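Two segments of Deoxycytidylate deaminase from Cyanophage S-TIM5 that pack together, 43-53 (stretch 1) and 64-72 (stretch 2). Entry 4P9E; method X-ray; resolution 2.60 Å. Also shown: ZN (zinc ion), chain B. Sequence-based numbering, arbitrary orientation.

Stretch 1, residues 43-53: HGWNGTPSGFH
Stretch 2 (64-72) TNPFVLHAE

Two backbone hydrogen bonds, both between Gly 47 and Leu 69, anchor the contact. Gly 47 N donates to Leu 69 O at 3.0 Å with an N-H...O angle of 160°, and Leu 69 N donates to Gly 47 O at 2.6 Å with an angle of 146°. The reciprocal pair forms a single antiparallel bridge, with the two CA atoms 5.3 Å apart, and it sets the register: Trp 45 lies across from Ala 71 (CA to CA 3.8 Å) and Thr 48 from Val 68 (CA to CA 4.2 Å).

Around this bridge the backbones run close enough for three CA-H...O contacts. Leu 69 O also receives Asn 46 CA at 3.2 Å, Gly 47 O receives Val 68 CA at 3.2 Å, and Trp 45 O receives Ala 71 CA at 3.5 Å.

Stretch 1 leaves a strand at residues 43-45 and continues as an extended loop. Gly 47 adopts phi/psi of 162/-173°, where a CB would jam against the carbonyl oxygen of Asn 46; glycine therefore suits the bridge position. Gly 44 has ordinary extended angles (-172/152°), but an ideal CB would point toward stretch 2 and lie 2.5 Å from Ala 71 O, a clash. Ala 71, a buried residue, has its CB 3.6 Å from Gly 44 O. Trp 45 (chi1 59°, p) points away, so its backbone rather than its indole meets stretch 2. Asn 46 (chi1 64°, p) starts sideways and its end leads away, its amide satisfied elsewhere in the structure.

Beyond the bridge, side-chain packing takes over. Leu 69 (chi1 -50°, m; chi2 125°) starts sideways but its end comes nearer, bringing CD1 to 3.7 Å from Pro 49 CG. Pro 49 (C-gamma exo) also has CD 3.0 Å from the carbonyl Phe 67 O. Thr 48 (chi1 69°, p) points away, yet its CG2 lies 4.3 Å from Val 68 CG1.

A type II turn from Pro 49 to Phe 52, closed by Phe 52 N to Pro 49 O at 3.0 Å, carries Gly 51 at 91/5°, backbone angles that call for glycine. The turn returns Phe 52 (chi1 -157°, t) toward stretch 2, where its CZ packs 4.1 Å from Phe 67 CB. Asn 65 ND2 approaches the edge of the Phe 52 ring, 4.2 Å from CE2.

Stretch 2 has its own type I turn, from Asn 65 to Val 68. Asn 65 (chi1 -169°, t) braces it by accepting Phe 67 N at OD1, 2.6 Å away. Phe 67 (chi1 -72°, m) points toward stretch 1 at CB, while its ring leads away. In all, 485 Å² is buried, both sides summed, with Leu 69 and Ala 71 covered most.

At the far end, His 70 occupies the N-cap position before the helix that begins at Ala 71. It points away from stretch 1 (chi1 -63°, m), and ND1 binds the zinc ion at 2.0 Å. A water 2.5 Å from ZN donates to Glu 72 OE2 at 2.6 Å.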

# COMPACT_ATOMS: atom_id res chain seq x y z
N HIS A 43 -6.96 7.98 14.18
CA HIS A 43 -7.55 8.76 15.25
C HIS A 43 -6.48 9.70 15.78
O HIS A 43 -5.31 9.56 15.46
CB HIS A 43 -8.11 7.85 16.34
CG HIS A 43 -7.09 6.94 16.93
ND1 HIS A 43 -6.53 7.16 18.17
CD2 HIS A 43 -6.52 5.82 16.45
CE1 HIS A 43 -5.66 6.20 18.43
NE2 HIS A 43 -5.64 5.37 17.40
N GLY A 44 -6.89 10.66 16.59
CA GLY A 44 -5.97 11.69 17.00
C GLY A 44 -6.59 12.56 18.06
O GLY A 44 -7.81 12.72 18.15
N TRP A 45 -5.73 13.12 18.89
CA TRP A 45 -6.20 14.03 19.90
C TRP A 45 -5.17 15.12 20.10
O TRP A 45 -4.09 15.11 19.50
CB TRP A 45 -6.52 13.29 21.20
CG TRP A 45 -5.35 12.54 21.79
CD1 TRP A 45 -4.37 13.06 22.59
CD2 TRP A 45 -5.05 11.15 21.65
NE1 TRP A 45 -3.49 12.09 22.95
CE2 TRP A 45 -3.87 10.91 22.39
CE3 TRP A 45 -5.65 10.08 20.97
CZ2 TRP A 45 -3.28 9.64 22.46
CZ3 TRP A 45 -5.07 8.82 21.04
CH2 TRP A 45 -3.90 8.61 21.79
N ASN A 46 -5.49 16.13 20.87
CA ASN A 46 -4.55 17.24 20.97
C ASN A 46 -3.53 17.06 22.08
O ASN A 46 -3.84 16.57 23.15
CB ASN A 46 -5.27 18.59 21.04
CG ASN A 46 -6.09 18.75 22.28
OD1 ASN A 46 -6.41 17.77 22.95
ND2 ASN A 46 -6.44 19.98 22.60
N GLY A 47 -2.29 17.44 21.81
CA GLY A 47 -1.24 17.30 22.79
C GLY A 47 0.16 17.37 22.23
O GLY A 47 0.38 17.66 21.06
N THR A 48 1.12 17.10 23.10
CA THR A 48 2.54 17.15 22.77
C THR A 48 3.01 15.88 22.07
O THR A 48 2.44 14.80 22.27
CB THR A 48 3.40 17.34 24.04
OG1 THR A 48 3.36 16.16 24.85
CG2 THR A 48 2.91 18.53 24.84
N PRO A 49 4.06 16.03 21.27
CA PRO A 49 4.60 14.95 20.46
C PRO A 49 5.16 13.84 21.32
O PRO A 49 5.59 14.11 22.44
CB PRO A 49 5.72 15.63 19.68
CG PRO A 49 5.26 17.02 19.55
CD PRO A 49 4.54 17.34 20.82
N SER A 50 5.10 12.54 20.84
CA SER A 50 5.57 11.39 21.59
C SER A 50 7.04 11.59 21.92
O SER A 50 7.87 11.73 21.03
CB SER A 50 5.37 10.12 20.77
OG SER A 50 3.99 9.89 20.56
N GLY A 51 7.36 11.52 23.21
CA GLY A 51 8.72 11.70 23.69
C GLY A 51 9.09 13.13 24.06
O GLY A 51 10.21 13.41 24.46
N PHE A 52 8.12 14.02 23.99
CA PHE A 52 8.28 15.37 24.50
C PHE A 52 8.31 15.31 26.02
O PHE A 52 7.83 14.35 26.62
CB PHE A 52 7.12 16.24 24.06
CG PHE A 52 7.41 17.71 24.05
CD1 PHE A 52 8.44 18.21 23.28
CD2 PHE A 52 6.65 18.58 24.79
CE1 PHE A 52 8.70 19.56 23.26
CE2 PHE A 52 6.91 19.93 24.77
CZ PHE A 52 7.94 20.42 24.00
N HIS A 53 8.96 16.28 26.65
CA HIS A 53 9.24 16.20 28.07
C HIS A 53 8.03 16.57 28.92
O HIS A 53 7.57 15.77 29.73
CB HIS A 53 10.46 17.05 28.45
CG HIS A 53 10.29 18.51 28.14
ND1 HIS A 53 9.55 19.35 28.95
CD2 HIS A 53 10.75 19.27 27.13
CE1 HIS A 53 9.57 20.57 28.43
NE2 HIS A 53 10.29 20.54 27.33
N THR A 64 -1.16 28.77 25.20
CA THR A 64 -0.83 27.35 25.08
C THR A 64 0.45 27.09 24.27
O THR A 64 0.72 27.78 23.28
CB THR A 64 -1.99 26.52 24.45
OG1 THR A 64 -2.36 27.08 23.19
CG2 THR A 64 -3.20 26.50 25.36
N ASN A 65 1.22 26.09 24.71
CA ASN A 65 2.50 25.69 24.11
C ASN A 65 2.44 25.55 22.58
O ASN A 65 1.50 24.94 22.05
CB ASN A 65 2.95 24.37 24.76
CG ASN A 65 4.38 23.98 24.42
OD1 ASN A 65 4.77 23.95 23.25
ND2 ASN A 65 5.16 23.64 25.44
N PRO A 66 3.43 26.12 21.87
CA PRO A 66 3.46 26.08 20.40
C PRO A 66 3.79 24.69 19.86
O PRO A 66 3.64 24.45 18.65
CB PRO A 66 4.59 27.05 20.05
CG PRO A 66 5.50 26.97 21.21
CD PRO A 66 4.58 26.87 22.40
N PHE A 67 4.22 23.78 20.73
CA PHE A 67 4.60 22.45 20.28
C PHE A 67 3.57 21.34 20.47
O PHE A 67 3.84 20.17 20.21
CB PHE A 67 5.99 22.06 20.79
CG PHE A 67 7.09 22.82 20.11
CD1 PHE A 67 7.55 22.42 18.85
CD2 PHE A 67 7.63 23.97 20.67
CE1 PHE A 67 8.54 23.14 18.19
CE2 PHE A 67 8.63 24.69 20.02
CZ PHE A 67 9.08 24.27 18.78
N VAL A 68 2.35 21.71 20.87
CA VAL A 68 1.29 20.73 20.91
C VAL A 68 0.57 20.66 19.56
O VAL A 68 0.28 21.68 18.93
CB VAL A 68 0.31 20.95 22.10
CG1 VAL A 68 0.91 21.91 23.09
CG2 VAL A 68 -1.05 21.43 21.62
N LEU A 69 0.33 19.44 19.11
CA LEU A 69 -0.38 19.19 17.86
C LEU A 69 -1.88 19.16 18.09
O LEU A 69 -2.34 18.68 19.12
CB LEU A 69 0.05 17.84 17.28
CG LEU A 69 1.56 17.67 17.20
CD1 LEU A 69 1.99 16.40 17.94
CD2 LEU A 69 1.98 17.64 15.77
N HIS A 70 -2.64 19.67 17.13
CA HIS A 70 -4.08 19.56 17.17
C HIS A 70 -4.44 18.13 16.82
O HIS A 70 -3.65 17.41 16.21
CB HIS A 70 -4.71 20.53 16.20
CG HIS A 70 -4.44 21.96 16.53
ND1 HIS A 70 -4.81 23.00 15.70
CD2 HIS A 70 -3.85 22.53 17.60
CE1 HIS A 70 -4.44 24.15 16.24
NE2 HIS A 70 -3.86 23.89 17.40
N ALA A 71 -5.64 17.71 17.22
CA ALA A 71 -6.14 16.38 16.95
C ALA A 71 -6.08 16.05 15.45
O ALA A 71 -5.77 14.93 15.06
CB ALA A 71 -7.57 16.25 17.45
N GLU A 72 -6.37 17.06 14.63
CA GLU A 72 -6.42 16.88 13.19
C GLU A 72 -5.01 16.68 12.65
O GLU A 72 -4.78 15.85 11.78
CB GLU A 72 -7.11 18.07 12.50
CG GLU A 72 -8.52 18.42 13.00
CD GLU A 72 -8.52 19.39 14.19
OE1 GLU A 72 -7.66 19.27 15.09
OE2 GLU A 72 -9.41 20.28 14.22
ZN ZN B . -6.12 23.18 14.25
O HOH W 1 -8.26 22.40 15.16